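Local coordinates for protein phosphoribosyl-glycinamide (GAR) synthetase (PDB 7LVO) that catalyses, in this N-terminal half of a bifunctional purine-biosynthesis enzyme, the ATP-dependent joining of glycine to phosphoribosylamine to give glycinamide ribonucleotide, at residues 148-151 and 152-155; 164-167 and 168-172; 293-296 and 297-301; 301-304 and 305-308. All coordinates share one frame; numbering follows the deposited sequence.

All four contacts are local and lie in the ATP-grasp part of the chain; contacts 1, 3 and 4 join neighbouring turns of a helix, contact 2 closes a beta-turn, and none closes a long loop or encloses another. Contact 1 spans the last turns of helix 146-155. Contact 2 follows where strand 163-167 turns into helix 171-179, its centre about 17 Å from that of contact 1 and not touching it. Contacts 3 and 4 run in succession along helix 287-307, sharing Thr301: first a widened, kinked turn, then the turns toward its C-terminal end. That end comes back against helix 146-155, where Phe152 packs on Thr301 and Met305, and Arg155 pairs with Asp308, tying contact 1 to contact 4.

Contact 1. Residues 148-151 and 152-155; sequences LSKE and FMAR
The ring of Phe152 has the carbonyl oxygen of Ser149 at its edge, near the ring plane. That oxygen also accepts the N-H of Met153 (N to O 3.0 Å) and has Met153 CG 3.2 Å away. The other flat groups, the carboxylate of Glu151 and the guanidinium of Arg155, meet one turn apart on the same alpha-helix, OE2 approaching the guanidinium obliquely with the planes 87° apart. OE2 of Glu151 lies 3.5 Å from NH1 of Arg155, a long salt bridge, and the same NH1 is 3.5 Å from Glu151 CG, so it touches the methylene as well as the charge. Arg155 gets there by a bend at chi3 (64°), which folds the guanidinium back along the helix; its NH2 pairs with Asp308. Phe152 N to Leu148 O (2.8 Å) and Arg155 N to Glu151 O (2.9 Å) continue the i to i+4 ladder. On the side of Met153, Lys150 sends NZ to Glu233, in the predicted ATP site, and to Thr160 and Ala161. Phe152 packs on Leu142 of helix 141-144 and on Thr301 and Met305 of helix 287-307, while Met153 rests on Val329 and Tyr332 of strand 326-333.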
ATOM      1  N   LEU A 148      -5.027 -12.000 -14.047  1.00 28.34           N
ATOM      2  CA  LEU A 148      -6.441 -11.956 -13.694  1.00 31.84           C
ATOM      3  C   LEU A 148      -6.940 -10.518 -13.600  1.00 22.49           C
ATOM      4  O   LEU A 148      -8.047 -10.205 -14.060  1.00 27.41           O
ATOM      5  CB  LEU A 148      -6.672 -12.698 -12.378  1.00 27.82           C
ATOM      6  CG  LEU A 148      -8.097 -12.703 -11.824  1.00 41.05           C
ATOM      7  CD1 LEU A 148      -8.298 -13.903 -10.900  1.00 48.11           C
ATOM      8  CD2 LEU A 148      -8.427 -11.412 -11.079  1.00 30.23           C
ATOM      9  N   SER A 149      -6.137  -9.629 -13.018  1.00 30.92           N
ATOM     10  CA  SER A 149      -6.571  -8.247 -12.843  1.00 29.69           C
ATOM     11  C   SER A 149      -6.796  -7.569 -14.185  1.00 27.89           C
ATOM     12  O   SER A 149      -7.782  -6.842 -14.368  1.00 25.01           O
ATOM     13  CB  SER A 149      -5.544  -7.471 -12.020  1.00 25.69           C
ATOM     14  OG  SER A 149      -4.365  -7.243 -12.762  1.00 39.22           O
ATOM     15  N   LYS A 150      -5.893  -7.790 -15.142  1.00 30.89           N
ATOM     16  CA  LYS A 150      -6.053  -7.172 -16.453  1.00 30.17           C
ATOM     17  C   LYS A 150      -7.277  -7.727 -17.173  1.00 32.94           C
ATOM     18  O   LYS A 150      -8.022  -6.974 -17.813  1.00 29.35           O
ATOM     19  CB  LYS A 150      -4.792  -7.381 -17.290  1.00 28.92           C
ATOM     20  CG  LYS A 150      -3.542  -6.753 -16.689  1.00 26.92           C
ATOM     21  CD  LYS A 150      -3.547  -5.230 -16.776  1.00 27.84           C
ATOM     22  CE  LYS A 150      -3.449  -4.746 -18.225  1.00 33.02           C
ATOM     23  NZ  LYS A 150      -3.209  -3.274 -18.314  1.00 32.63           N
ATOM     24  N   GLU A 151      -7.498  -9.042 -17.088  1.00 28.50           N
ATOM     25  CA  GLU A 151      -8.709  -9.622 -17.656  1.00 37.06           C
ATOM     26  C   GLU A 151      -9.950  -9.020 -17.007  1.00 29.68           C
ATOM     27  O   GLU A 151     -10.924  -8.699 -17.693  1.00 31.19           O
ATOM     28  CB  GLU A 151      -8.696 -11.143 -17.484  1.00 37.26           C
ATOM     29  CG  GLU A 151      -9.886 -11.851 -18.123  1.00 39.14           C
ATOM     30  CD  GLU A 151     -10.030 -13.297 -17.670  1.00 51.73           C
ATOM     31  OE1 GLU A 151      -9.128 -13.802 -16.965  1.00 49.34           O
ATOM     32  OE2 GLU A 151     -11.050 -13.929 -18.015  1.00 57.35           O
ATOM     33  N   PHE A 152      -9.931  -8.871 -15.679  1.00 26.63           N
ATOM     34  CA  PHE A 152     -11.051  -8.255 -14.978  1.00 27.27           C
ATOM     35  C   PHE A 152     -11.335  -6.859 -15.516  1.00 26.92           C
ATOM     36  O   PHE A 152     -12.494  -6.483 -15.707  1.00 27.64           O
ATOM     37  CB  PHE A 152     -10.754  -8.211 -13.474  1.00 22.77           C
ATOM     38  CG  PHE A 152     -11.774  -7.451 -12.669  1.00 23.64           C
ATOM     39  CD1 PHE A 152     -11.643  -6.089 -12.465  1.00 28.66           C
ATOM     40  CD2 PHE A 152     -12.866  -8.101 -12.119  1.00 28.73           C
ATOM     41  CE1 PHE A 152     -12.582  -5.388 -11.730  1.00 28.56           C
ATOM     42  CE2 PHE A 152     -13.809  -7.404 -11.386  1.00 32.24           C
ATOM     43  CZ  PHE A 152     -13.670  -6.051 -11.190  1.00 29.57           C
ATOM     44  N   MET A 153     -10.286  -6.070 -15.765  1.00 26.93           N
ATOM     45  CA  MET A 153     -10.491  -4.712 -16.250  1.00 30.94           C
ATOM     46  C   MET A 153     -11.139  -4.720 -17.631  1.00 27.31           C
ATOM     47  O   MET A 153     -12.083  -3.964 -17.894  1.00 26.68           O
ATOM     48  CB  MET A 153      -9.155  -3.962 -16.282  1.00 32.05           C
ATOM     49  CG  MET A 153      -8.508  -3.774 -14.925  1.00 29.17           C
ATOM     50  SD  MET A 153      -6.829  -3.104 -15.059  1.00 34.73           S
ATOM     51  CE  MET A 153      -6.175  -3.467 -13.429  1.00 32.99           C
ATOM     52  N   ALA A 154     -10.643  -5.574 -18.528  1.00 26.23           N
ATOM     53  CA  ALA A 154     -11.198  -5.623 -19.876  1.00 30.64           C
ATOM     54  C   ALA A 154     -12.638  -6.120 -19.865  1.00 30.71           C
ATOM     55  O   ALA A 154     -13.489  -5.587 -20.586  1.00 32.90           O
ATOM     56  CB  ALA A 154     -10.327  -6.510 -20.763  1.00 37.19           C
ATOM     57  N   ARG A 155     -12.934  -7.133 -19.049  1.00 33.43           N
ATOM     58  CA  ARG A 155     -14.287  -7.674 -19.008  1.00 34.49           C
ATOM     59  C   ARG A 155     -15.296  -6.644 -18.517  1.00 27.06           C
ATOM     60  O   ARG A 155     -16.477  -6.719 -18.870  1.00 29.78           O
ATOM     61  CB  ARG A 155     -14.334  -8.921 -18.115  1.00 32.10           C
ATOM     62  CG  ARG A 155     -15.728  -9.449 -17.875  1.00 35.52           C
ATOM     63  CD  ARG A 155     -15.716 -10.824 -17.207  1.00 51.28           C
ATOM     64  NE  ARG A 155     -15.134 -10.788 -15.871  1.00 41.13           N
ATOM     65  CZ  ARG A 155     -13.877 -11.103 -15.592  1.00 36.52           C
ATOM     66  NH1 ARG A 155     -13.032 -11.484 -16.539  1.00 41.46           N
ATOM     67  NH2 ARG A 155     -13.456 -11.025 -14.333  1.00 32.29           N
TER

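Contact 2. Residues 164-167 and 168-172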
ATOM      1  N   ARG A 164      -1.723  -8.532 -23.268  1.00 34.88           N
ATOM      2  CA  ARG A 164      -2.035  -9.931 -23.512  1.00 39.06           C
ATOM      3  C   ARG A 164      -1.268 -10.754 -22.482  1.00 40.34           C
ATOM      4  O   ARG A 164      -0.088 -10.494 -22.220  1.00 36.48           O
ATOM      5  CB  ARG A 164      -1.666 -10.374 -24.929  1.00 52.10           C
ATOM      6  CG  ARG A 164      -2.610  -9.874 -26.019  1.00 54.96           C
ATOM      7  CD  ARG A 164      -4.056 -10.336 -25.807  1.00 58.54           C
ATOM      8  NE  ARG A 164      -4.175 -11.782 -25.672  1.00 58.14           N
ATOM      9  CZ  ARG A 164      -4.556 -12.411 -24.564  1.00 55.54           C
ATOM     10  NH1 ARG A 164      -4.903 -11.746 -23.472  1.00 42.23           N
ATOM     11  NH2 ARG A 164      -4.595 -13.739 -24.554  1.00 57.44           N
ATOM     12  N   SER A 165      -1.940 -11.739 -21.899  1.00 40.73           N
ATOM     13  CA  SER A 165      -1.353 -12.582 -20.870  1.00 40.35           C
ATOM     14  C   SER A 165      -0.849 -13.885 -21.478  1.00 41.54           C
ATOM     15  O   SER A 165      -1.376 -14.370 -22.482  1.00 35.03           O
ATOM     16  CB  SER A 165      -2.367 -12.881 -19.765  1.00 36.66           C
ATOM     17  OG  SER A 165      -2.682 -11.703 -19.048  1.00 43.51           O
ATOM     18  N   PHE A 166       0.187 -14.443 -20.856  1.00 42.27           N
ATOM     19  CA  PHE A 166       0.810 -15.667 -21.327  1.00 43.17           C
ATOM     20  C   PHE A 166       1.196 -16.529 -20.134  1.00 42.60           C
ATOM     21  O   PHE A 166       1.468 -16.020 -19.045  1.00 35.77           O
ATOM     22  CB  PHE A 166       2.063 -15.380 -22.170  1.00 47.24           C
ATOM     23  CG  PHE A 166       1.811 -14.493 -23.353  1.00 42.92           C
ATOM     24  CD1 PHE A 166       1.863 -13.116 -23.225  1.00 43.76           C
ATOM     25  CD2 PHE A 166       1.528 -15.037 -24.595  1.00 42.94           C
ATOM     26  CE1 PHE A 166       1.632 -12.296 -24.313  1.00 48.69           C
ATOM     27  CE2 PHE A 166       1.300 -14.221 -25.688  1.00 40.56           C
ATOM     28  CZ  PHE A 166       1.353 -12.850 -25.546  1.00 43.15           C
ATOM     29  N   THR A 167       1.222 -17.836 -20.352  1.00 44.67           N
ATOM     30  CA  THR A 167       1.715 -18.787 -19.367  1.00 47.77           C
ATOM     31  C   THR A 167       3.180 -19.103 -19.650  1.00 53.29           C
ATOM     32  O   THR A 167       3.715 -18.798 -20.719  1.00 51.78           O
ATOM     33  CB  THR A 167       0.878 -20.072 -19.377  1.00 55.23           C
ATOM     34  OG1 THR A 167       0.986 -20.706 -20.656  1.00 56.85           O
ATOM     35  CG2 THR A 167      -0.583 -19.757 -19.083  1.00 52.45           C
ATOM     36  N   SER A 168       3.829 -19.731 -18.665  1.00 61.33           N
ATOM     37  CA  SER A 168       5.252 -20.035 -18.801  1.00 58.75           C
ATOM     38  C   SER A 168       5.529 -20.931 -20.004  1.00 56.13           C
ATOM     39  O   SER A 168       6.610 -20.852 -20.599  1.00 59.11           O
ATOM     40  CB  SER A 168       5.776 -20.685 -17.521  1.00 56.04           C
ATOM     41  OG  SER A 168       5.061 -21.872 -17.227  1.00 73.37           O
ATOM     42  N   THR A 169       4.573 -21.784 -20.378  1.00 56.36           N
ATOM     43  CA  THR A 169       4.762 -22.670 -21.519  1.00 60.39           C
ATOM     44  C   THR A 169       4.552 -21.967 -22.854  1.00 60.77           C
ATOM     45  O   THR A 169       4.964 -22.499 -23.891  1.00 59.56           O
ATOM     46  CB  THR A 169       3.817 -23.870 -21.425  1.00 62.45           C
ATOM     47  OG1 THR A 169       2.459 -23.412 -21.407  1.00 59.12           O
ATOM     48  CG2 THR A 169       4.098 -24.672 -20.160  1.00 53.86           C
ATOM     49  N   GLN A 170       3.924 -20.790 -22.854  1.00 63.04           N
ATOM     50  CA  GLN A 170       3.689 -20.023 -24.072  1.00 55.77           C
ATOM     51  C   GLN A 170       4.816 -19.042 -24.373  1.00 54.11           C
ATOM     52  O   GLN A 170       4.563 -17.956 -24.915  1.00 53.14           O
ATOM     53  CB  GLN A 170       2.352 -19.290 -23.970  1.00 51.94           C
ATOM     54  CG  GLN A 170       1.151 -20.213 -23.843  1.00 46.07           C
ATOM     55  CD  GLN A 170      -0.144 -19.465 -23.590  1.00 50.14           C
ATOM     56  OE1 GLN A 170      -0.144 -18.382 -23.007  1.00 55.24           O
ATOM     57  NE2 GLN A 170      -1.256 -20.039 -24.035  1.00 59.15           N
ATOM     58  N   TYR A 171       6.059 -19.399 -24.040  1.00 53.60           N
ATOM     59  CA  TYR A 171       7.186 -18.517 -24.320  1.00 61.06           C
ATOM     60  C   TYR A 171       7.322 -18.232 -25.810  1.00 59.42           C
ATOM     61  O   TYR A 171       7.754 -17.139 -26.194  1.00 51.92           O
ATOM     62  CB  TYR A 171       8.475 -19.132 -23.775  1.00 59.79           C
ATOM     63  CG  TYR A 171       9.736 -18.448 -24.246  1.00 52.97           C
ATOM     64  CD1 TYR A 171      10.126 -17.224 -23.716  1.00 57.59           C
ATOM     65  CD2 TYR A 171      10.544 -19.030 -25.214  1.00 60.49           C
ATOM     66  CE1 TYR A 171      11.280 -16.595 -24.144  1.00 56.90           C
ATOM     67  CE2 TYR A 171      11.701 -18.410 -25.648  1.00 51.91           C
ATOM     68  CZ  TYR A 171      12.064 -17.193 -25.110  1.00 56.33           C
ATOM     69  OH  TYR A 171      13.216 -16.573 -25.544  1.00 55.72           O
ATOM     70  N   GLU A 172       6.957 -19.195 -26.660  1.00 55.97           N
ATOM     71  CA  GLU A 172       7.015 -18.964 -28.100  1.00 63.58           C
ATOM     72  C   GLU A 172       6.028 -17.880 -28.523  1.00 54.52           C
ATOM     73  O   GLU A 172       6.353 -17.017 -29.346  1.00 57.78           O
ATOM     74  CB  GLU A 172       6.734 -20.267 -28.850  1.00 60.62           C
ATOM     75  CG  GLU A 172       7.805 -21.336 -28.681  1.00 58.14           C
ATOM     76  CD  GLU A 172       9.064 -21.032 -29.468  1.00 66.11           C
ATOM     77  OE1 GLU A 172       9.114 -19.977 -30.137  1.00 68.61           O
ATOM     78  OE2 GLU A 172      10.008 -21.851 -29.421  1.00 62.17           O
TER
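Gln170 and Thr167 cross obliquely over a tight turn that links strand 163-167, an outer strand of an antiparallel sheet in the ATP-grasp part, to helix 171-179. The turn is a type I beta-turn: Ser168 and Thr169 hold its two corners, and Gln170 N bonds to Thr167 O at 2.9 Å. Gln170 sits at the N-cap position, yet its amide reaches back to the strand rather than toward the helix. With CG anti to the carbonyl carbon (chi1 -62°) and the chain extended beyond it, the side chain runs past Thr167, bringing CG to 3.2 Å from Thr167 OG1 and OE1 to the backbone. Thr167 N donates to Gln170 OE1 at 3.0 Å, from above the carbonyl plane. The main-chain bond, this side-chain bond and a hydroxyl pair thus all span the turn. The amide plane of Gln170 and the ring plane of Phe166 are 74° apart, and OE1 of Gln170 comes within 3.3 Å of Phe166 CA. On the strand side, Phe166 packs on Val230 and Val232 of the adjoining strand and on Ala174 of the helix, while Tyr171 touches Lys215 of the predicted ATP site. OG1 of Thr167, beside the Gln170 chain, shares a hydrogen bond of 3.2 Å with OG1 of Thr169.

Contact 3. Residues 293-296 and 297-301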
ATOM      1  N   CYS A 293     -11.928   8.860 -12.199  1.00 25.75           N
ATOM      2  CA  CYS A 293     -11.419   7.702 -11.469  1.00 27.26           C
ATOM      3  C   CYS A 293     -12.537   7.000 -10.703  1.00 25.59           C
ATOM      4  O   CYS A 293     -12.652   5.768 -10.735  1.00 21.27           O
ATOM      5  CB  CYS A 293     -10.311   8.127 -10.507  1.00 23.90           C
ATOM      6  SG  CYS A 293      -8.807   8.724 -11.283  1.00 27.13           S
ATOM      7  N   VAL A 294     -13.368   7.771 -10.002  1.00 24.46           N
ATOM      8  CA  VAL A 294     -14.431   7.173  -9.196  1.00 27.27           C
ATOM      9  C   VAL A 294     -15.480   6.528 -10.093  1.00 32.69           C
ATOM     10  O   VAL A 294     -15.845   5.358  -9.911  1.00 25.04           O
ATOM     11  CB  VAL A 294     -15.056   8.233  -8.273  1.00 31.75           C
ATOM     12  CG1 VAL A 294     -16.284   7.672  -7.564  1.00 37.41           C
ATOM     13  CG2 VAL A 294     -14.032   8.726  -7.265  1.00 31.58           C
ATOM     14  N   LYS A 295     -15.976   7.279 -11.085  1.00 25.21           N
ATOM     15  CA  LYS A 295     -17.099   6.791 -11.881  1.00 35.05           C
ATOM     16  C   LYS A 295     -16.683   5.737 -12.902  1.00 27.66           C
ATOM     17  O   LYS A 295     -17.486   4.864 -13.240  1.00 26.75           O
ATOM     18  CB  LYS A 295     -17.778   7.955 -12.606  1.00 32.98           C
ATOM     19  CG  LYS A 295     -18.523   8.921 -11.695  1.00 51.22           C
ATOM     20  CD  LYS A 295     -19.621   8.213 -10.911  1.00 50.28           C
ATOM     21  CE  LYS A 295     -20.647   9.197 -10.376  1.00 54.56           C
ATOM     22  NZ  LYS A 295     -21.452   9.804 -11.475  1.00 71.42           N
ATOM     23  N   ASP A 296     -15.459   5.806 -13.413  1.00 25.66           N
ATOM     24  CA  ASP A 296     -15.024   4.920 -14.480  1.00 29.61           C
ATOM     25  C   ASP A 296     -14.193   3.740 -14.000  1.00 25.02           C
ATOM     26  O   ASP A 296     -13.991   2.798 -14.776  1.00 26.05           O
ATOM     27  CB  ASP A 296     -14.212   5.708 -15.517  1.00 40.17           C
ATOM     28  CG  ASP A 296     -14.981   6.886 -16.087  1.00 45.96           C
ATOM     29  OD1 ASP A 296     -16.174   7.041 -15.740  1.00 39.18           O
ATOM     30  OD2 ASP A 296     -14.392   7.655 -16.873  1.00 48.82           O
ATOM     31  N   VAL A 297     -13.705   3.764 -12.757  1.00 27.33           N
ATOM     32  CA  VAL A 297     -12.834   2.699 -12.266  1.00 25.59           C
ATOM     33  C   VAL A 297     -13.334   2.154 -10.934  1.00 26.22           C
ATOM     34  O   VAL A 297     -13.682   0.974 -10.824  1.00 26.98           O
ATOM     35  CB  VAL A 297     -11.381   3.204 -12.133  1.00 25.51           C
ATOM     36  CG1 VAL A 297     -10.499   2.153 -11.484  1.00 22.46           C
ATOM     37  CG2 VAL A 297     -10.833   3.609 -13.497  1.00 27.55           C
ATOM     38  N   LEU A 298     -13.359   3.002  -9.905  1.00 29.16           N
ATOM     39  CA  LEU A 298     -13.630   2.519  -8.552  1.00 27.37           C
ATOM     40  C   LEU A 298     -15.003   1.861  -8.458  1.00 21.29           C
ATOM     41  O   LEU A 298     -15.130   0.713  -8.028  1.00 21.95           O
ATOM     42  CB  LEU A 298     -13.516   3.678  -7.560  1.00 24.55           C
ATOM     43  CG  LEU A 298     -12.108   3.981  -7.042  1.00 28.09           C
ATOM     44  CD1 LEU A 298     -11.139   4.214  -8.183  1.00 28.07           C
ATOM     45  CD2 LEU A 298     -12.144   5.186  -6.104  1.00 36.30           C
ATOM     46  N   GLU A 299     -16.051   2.581  -8.848  1.00 25.44           N
ATOM     47  CA  GLU A 299     -17.395   2.011  -8.738  1.00 24.69           C
ATOM     48  C   GLU A 299     -17.587   0.843  -9.695  1.00 26.35           C
ATOM     49  O   GLU A 299     -18.132  -0.194  -9.274  1.00 21.86           O
ATOM     50  CB  GLU A 299     -18.443   3.109  -8.952  1.00 32.36           C
ATOM     51  CG  GLU A 299     -18.526   4.085  -7.783  1.00 31.54           C
ATOM     52  CD  GLU A 299     -19.442   5.265  -8.045  1.00 39.84           C
ATOM     53  OE1 GLU A 299     -19.878   5.441  -9.202  1.00 41.64           O
ATOM     54  OE2 GLU A 299     -19.715   6.020  -7.091  1.00 36.51           O
ATOM     55  N   PRO A 300     -17.188   0.927 -10.966  1.00 25.73           N
ATOM     56  CA  PRO A 300     -17.237  -0.279 -11.811  1.00 31.59           C
ATOM     57  C   PRO A 300     -16.419  -1.431 -11.259  1.00 27.94           C
ATOM     58  O   PRO A 300     -16.773  -2.599 -11.477  1.00 30.14           O
ATOM     59  CB  PRO A 300     -16.687   0.210 -13.158  1.00 25.06           C
ATOM     60  CG  PRO A 300     -16.988   1.671 -13.172  1.00 33.09           C
ATOM     61  CD  PRO A 300     -16.853   2.139 -11.737  1.00 30.89           C
ATOM     62  N   THR A 301     -15.326  -1.142 -10.548  1.00 23.54           N
ATOM     63  CA  THR A 301     -14.541  -2.214  -9.948  1.00 22.32           C
ATOM     64  C   THR A 301     -15.317  -2.896  -8.824  1.00 22.58           C
ATOM     65  O   THR A 301     -15.412  -4.128  -8.785  1.00 23.81           O
ATOM     66  CB  THR A 301     -13.208  -1.670  -9.427  1.00 30.52           C
ATOM     67  OG1 THR A 301     -12.397  -1.225 -10.525  1.00 28.83           O
ATOM     68  CG2 THR A 301     -12.458  -2.739  -8.654  1.00 26.32           C
TER
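Lys295 and Glu299 run alongside each other in one direction, and the carboxylate touches the lysine's methylenes: Lys295 CD is 3.3 Å from Glu299 OE1, whereas the ammonium stays apart from it and makes a long, weak ion pair with Glu291. Val294, its chi1 of 172° placing CG1 opposite the backbone N and CG2 beside it, offers one methyl to each neighbour: CG1 lies 3.8 Å from Glu299 OE2, and CG2 touches Leu298 CD2. Leu298 CD1 rests 3.3 Å from Cys293 O. These side chains are set by a backbone that widens here into a pi-type turn. Cys293 O takes Leu298 N nearly head-on at 3.0 Å, and Val294 O takes Glu299 N in the same way at 3.0 Å, each five residues on; Val297 N gives Cys293 O only a weak bond. Pro300, which has no N-H to offer, follows directly: its CD lies 3.2 Å from Lys295 O, where a donor would otherwise sit, and the helix kinks. Beyond the kink Thr301 restores the ordinary spacing, with both N and OG1 directed at Val297 O; the OG1 to Val297 O bond is 2.6 Å, and Tyr332 meets that hydroxyl from strand 326-333. Farther out, Val297 and Cys293 press on Phe320 of strand 315-323, Leu298 on Ile252 and Pro254, and Asp296 pairs with Arg292 one turn earlier.

Contact 4. Residues 301-304 and 305-308; sequences TIKG and MRED
Toward the C-terminal end of helix 287-307, the side chains of Ile302, Lys303, Arg306 and Glu307 meet along one flank. Arg306 bends at chi3 (-51°), and this turns the guanidinium back over the preceding turn: one of its faces lies over Lys303 CA, 4.2 Å from CZ. NH1 comes 3.9 Å from Ile302 CG2, and NH2 lies near Lys303 CG, so the flat cation is bedded on aliphatic carbon, while NH1 itself bonds to the backbone oxygen of Gly249. Glu307 passes Lys303 at a slant. Its OE2 touches the lysine methylenes, 3.9 Å from CD, and leaves the ammonium beyond contact, so the pair is a packing of carboxylate on chain rather than an ion pair. Beneath these groups the helical bonds vary in strength. Glu307 N to Lys303 O is 3.0 Å and nearly straight at 171°, whereas Arg306 N to Ile302 O is weak. On the inner side Met305 CG lies 3.2 Å from Thr301 O, the oxygen that also receives Met305 N. Gly304 O accepts Asp308 N at 2.8 Å, extending the i to i+4 pattern to Asp308; the carboxylate of that residue is taken by His156 and Arg155. Asp308 also packs on Phe152 of helix 146-155. Towards the interior, Thr301 and Ile302 lie on Leu316 of strand 315-323, while Met305 reaches Ala139 and Arg306 reaches Tyr250, both in loops.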
ATOM      1  N   THR A 301     -15.326  -1.142 -10.548  1.00 23.54           N
ATOM      2  CA  THR A 301     -14.541  -2.214  -9.948  1.00 22.32           C
ATOM      3  C   THR A 301     -15.317  -2.896  -8.824  1.00 22.58           C
ATOM      4  O   THR A 301     -15.412  -4.128  -8.785  1.00 23.81           O
ATOM      5  CB  THR A 301     -13.208  -1.670  -9.427  1.00 30.52           C
ATOM      6  OG1 THR A 301     -12.397  -1.225 -10.525  1.00 28.83           O
ATOM      7  CG2 THR A 301     -12.458  -2.739  -8.654  1.00 26.32           C
ATOM      8  N   ILE A 302     -15.877  -2.109  -7.903  1.00 18.92           N
ATOM      9  CA  ILE A 302     -16.609  -2.684  -6.778  1.00 22.85           C
ATOM     10  C   ILE A 302     -17.836  -3.435  -7.272  1.00 27.34           C
ATOM     11  O   ILE A 302     -18.129  -4.544  -6.808  1.00 24.25           O
ATOM     12  CB  ILE A 302     -16.984  -1.588  -5.765  1.00 26.14           C
ATOM     13  CG1 ILE A 302     -15.727  -0.959  -5.173  1.00 27.10           C
ATOM     14  CG2 ILE A 302     -17.878  -2.156  -4.665  1.00 22.92           C
ATOM     15  CD1 ILE A 302     -14.795  -1.939  -4.490  1.00 31.66           C
ATOM     16  N   LYS A 303     -18.576  -2.843  -8.215  1.00 27.70           N
ATOM     17  CA  LYS A 303     -19.731  -3.535  -8.783  1.00 29.39           C
ATOM     18  C   LYS A 303     -19.300  -4.793  -9.526  1.00 28.53           C
ATOM     19  O   LYS A 303     -19.945  -5.844  -9.421  1.00 22.67           O
ATOM     20  CB  LYS A 303     -20.502  -2.598  -9.720  1.00 28.65           C
ATOM     21  CG  LYS A 303     -21.765  -3.212 -10.300  1.00 51.50           C
ATOM     22  CD  LYS A 303     -22.329  -2.376 -11.442  1.00 70.45           C
ATOM     23  CE  LYS A 303     -22.764  -0.995 -10.974  1.00 77.19           C
ATOM     24  NZ  LYS A 303     -23.391  -0.213 -12.080  1.00 89.49           N
ATOM     25  N   GLY A 304     -18.212  -4.703 -10.293  1.00 27.95           N
ATOM     26  CA  GLY A 304     -17.765  -5.853 -11.053  1.00 23.70           C
ATOM     27  C   GLY A 304     -17.390  -7.029 -10.174  1.00 29.45           C
ATOM     28  O   GLY A 304     -17.622  -8.188 -10.539  1.00 25.21           O
ATOM     29  N   MET A 305     -16.801  -6.750  -9.006  1.00 24.06           N
ATOM     30  CA  MET A 305     -16.410  -7.831  -8.108  1.00 28.35           C
ATOM     31  C   MET A 305     -17.633  -8.570  -7.568  1.00 26.55           C
ATOM     32  O   MET A 305     -17.605  -9.796  -7.420  1.00 30.77           O
ATOM     33  CB  MET A 305     -15.558  -7.280  -6.965  1.00 26.28           C
ATOM     34  CG  MET A 305     -14.187  -6.766  -7.403  1.00 26.88           C
ATOM     35  SD  MET A 305     -13.127  -8.063  -8.091  1.00 27.88           S
ATOM     36  CE  MET A 305     -12.565  -8.857  -6.577  1.00 25.36           C
ATOM     37  N   ARG A 306     -18.715  -7.844  -7.271  1.00 23.55           N
ATOM     38  CA  ARG A 306     -19.956  -8.512  -6.886  1.00 29.61           C
ATOM     39  C   ARG A 306     -20.490  -9.371  -8.030  1.00 30.49           C
ATOM     40  O   ARG A 306     -20.833 -10.540  -7.836  1.00 23.00           O
ATOM     41  CB  ARG A 306     -21.015  -7.493  -6.461  1.00 28.74           C
ATOM     42  CG  ARG A 306     -20.735  -6.798  -5.152  1.00 33.52           C
ATOM     43  CD  ARG A 306     -22.024  -6.251  -4.522  1.00 24.41           C
ATOM     44  NE  ARG A 306     -22.799  -5.446  -5.467  1.00 23.29           N
ATOM     45  CZ  ARG A 306     -22.556  -4.173  -5.748  1.00 34.33           C
ATOM     46  NH1 ARG A 306     -21.538  -3.528  -5.198  1.00 27.01           N
ATOM     47  NH2 ARG A 306     -23.354  -3.533  -6.604  1.00 24.51           N
ATOM     48  N   GLU A 307     -20.559  -8.803  -9.235  1.00 28.70           N
ATOM     49  CA  GLU A 307     -21.058  -9.555 -10.382  1.00 34.66           C
ATOM     50  C   GLU A 307     -20.234 -10.814 -10.616  1.00 33.78           C
ATOM     51  O   GLU A 307     -20.788 -11.885 -10.897  1.00 35.83           O
ATOM     52  CB  GLU A 307     -21.052  -8.671 -11.628  1.00 34.55           C
ATOM     53  CG  GLU A 307     -22.022  -7.507 -11.551  1.00 43.11           C
ATOM     54  CD  GLU A 307     -21.849  -6.521 -12.692  1.00 46.35           C
ATOM     55  OE1 GLU A 307     -20.725  -6.424 -13.234  1.00 36.99           O
ATOM     56  OE2 GLU A 307     -22.843  -5.844 -13.041  1.00 46.54           O
ATOM     57  N   ASP A 308     -18.908 -10.711 -10.490  1.00 26.57           N
ATOM     58  CA  ASP A 308     -18.051 -11.876 -10.662  1.00 26.76           C
ATOM     59  C   ASP A 308     -18.153 -12.852  -9.501  1.00 26.16           C
ATOM     60  O   ASP A 308     -17.576 -13.942  -9.585  1.00 31.44           O
ATOM     61  CB  ASP A 308     -16.597 -11.440 -10.849  1.00 24.41           C
ATOM     62  CG  ASP A 308     -16.352 -10.777 -12.193  1.00 37.97           C
ATOM     63  OD1 ASP A 308     -17.295 -10.719 -13.009  1.00 34.54           O
ATOM     64  OD2 ASP A 308     -15.221 -10.305 -12.433  1.00 35.31           O
TER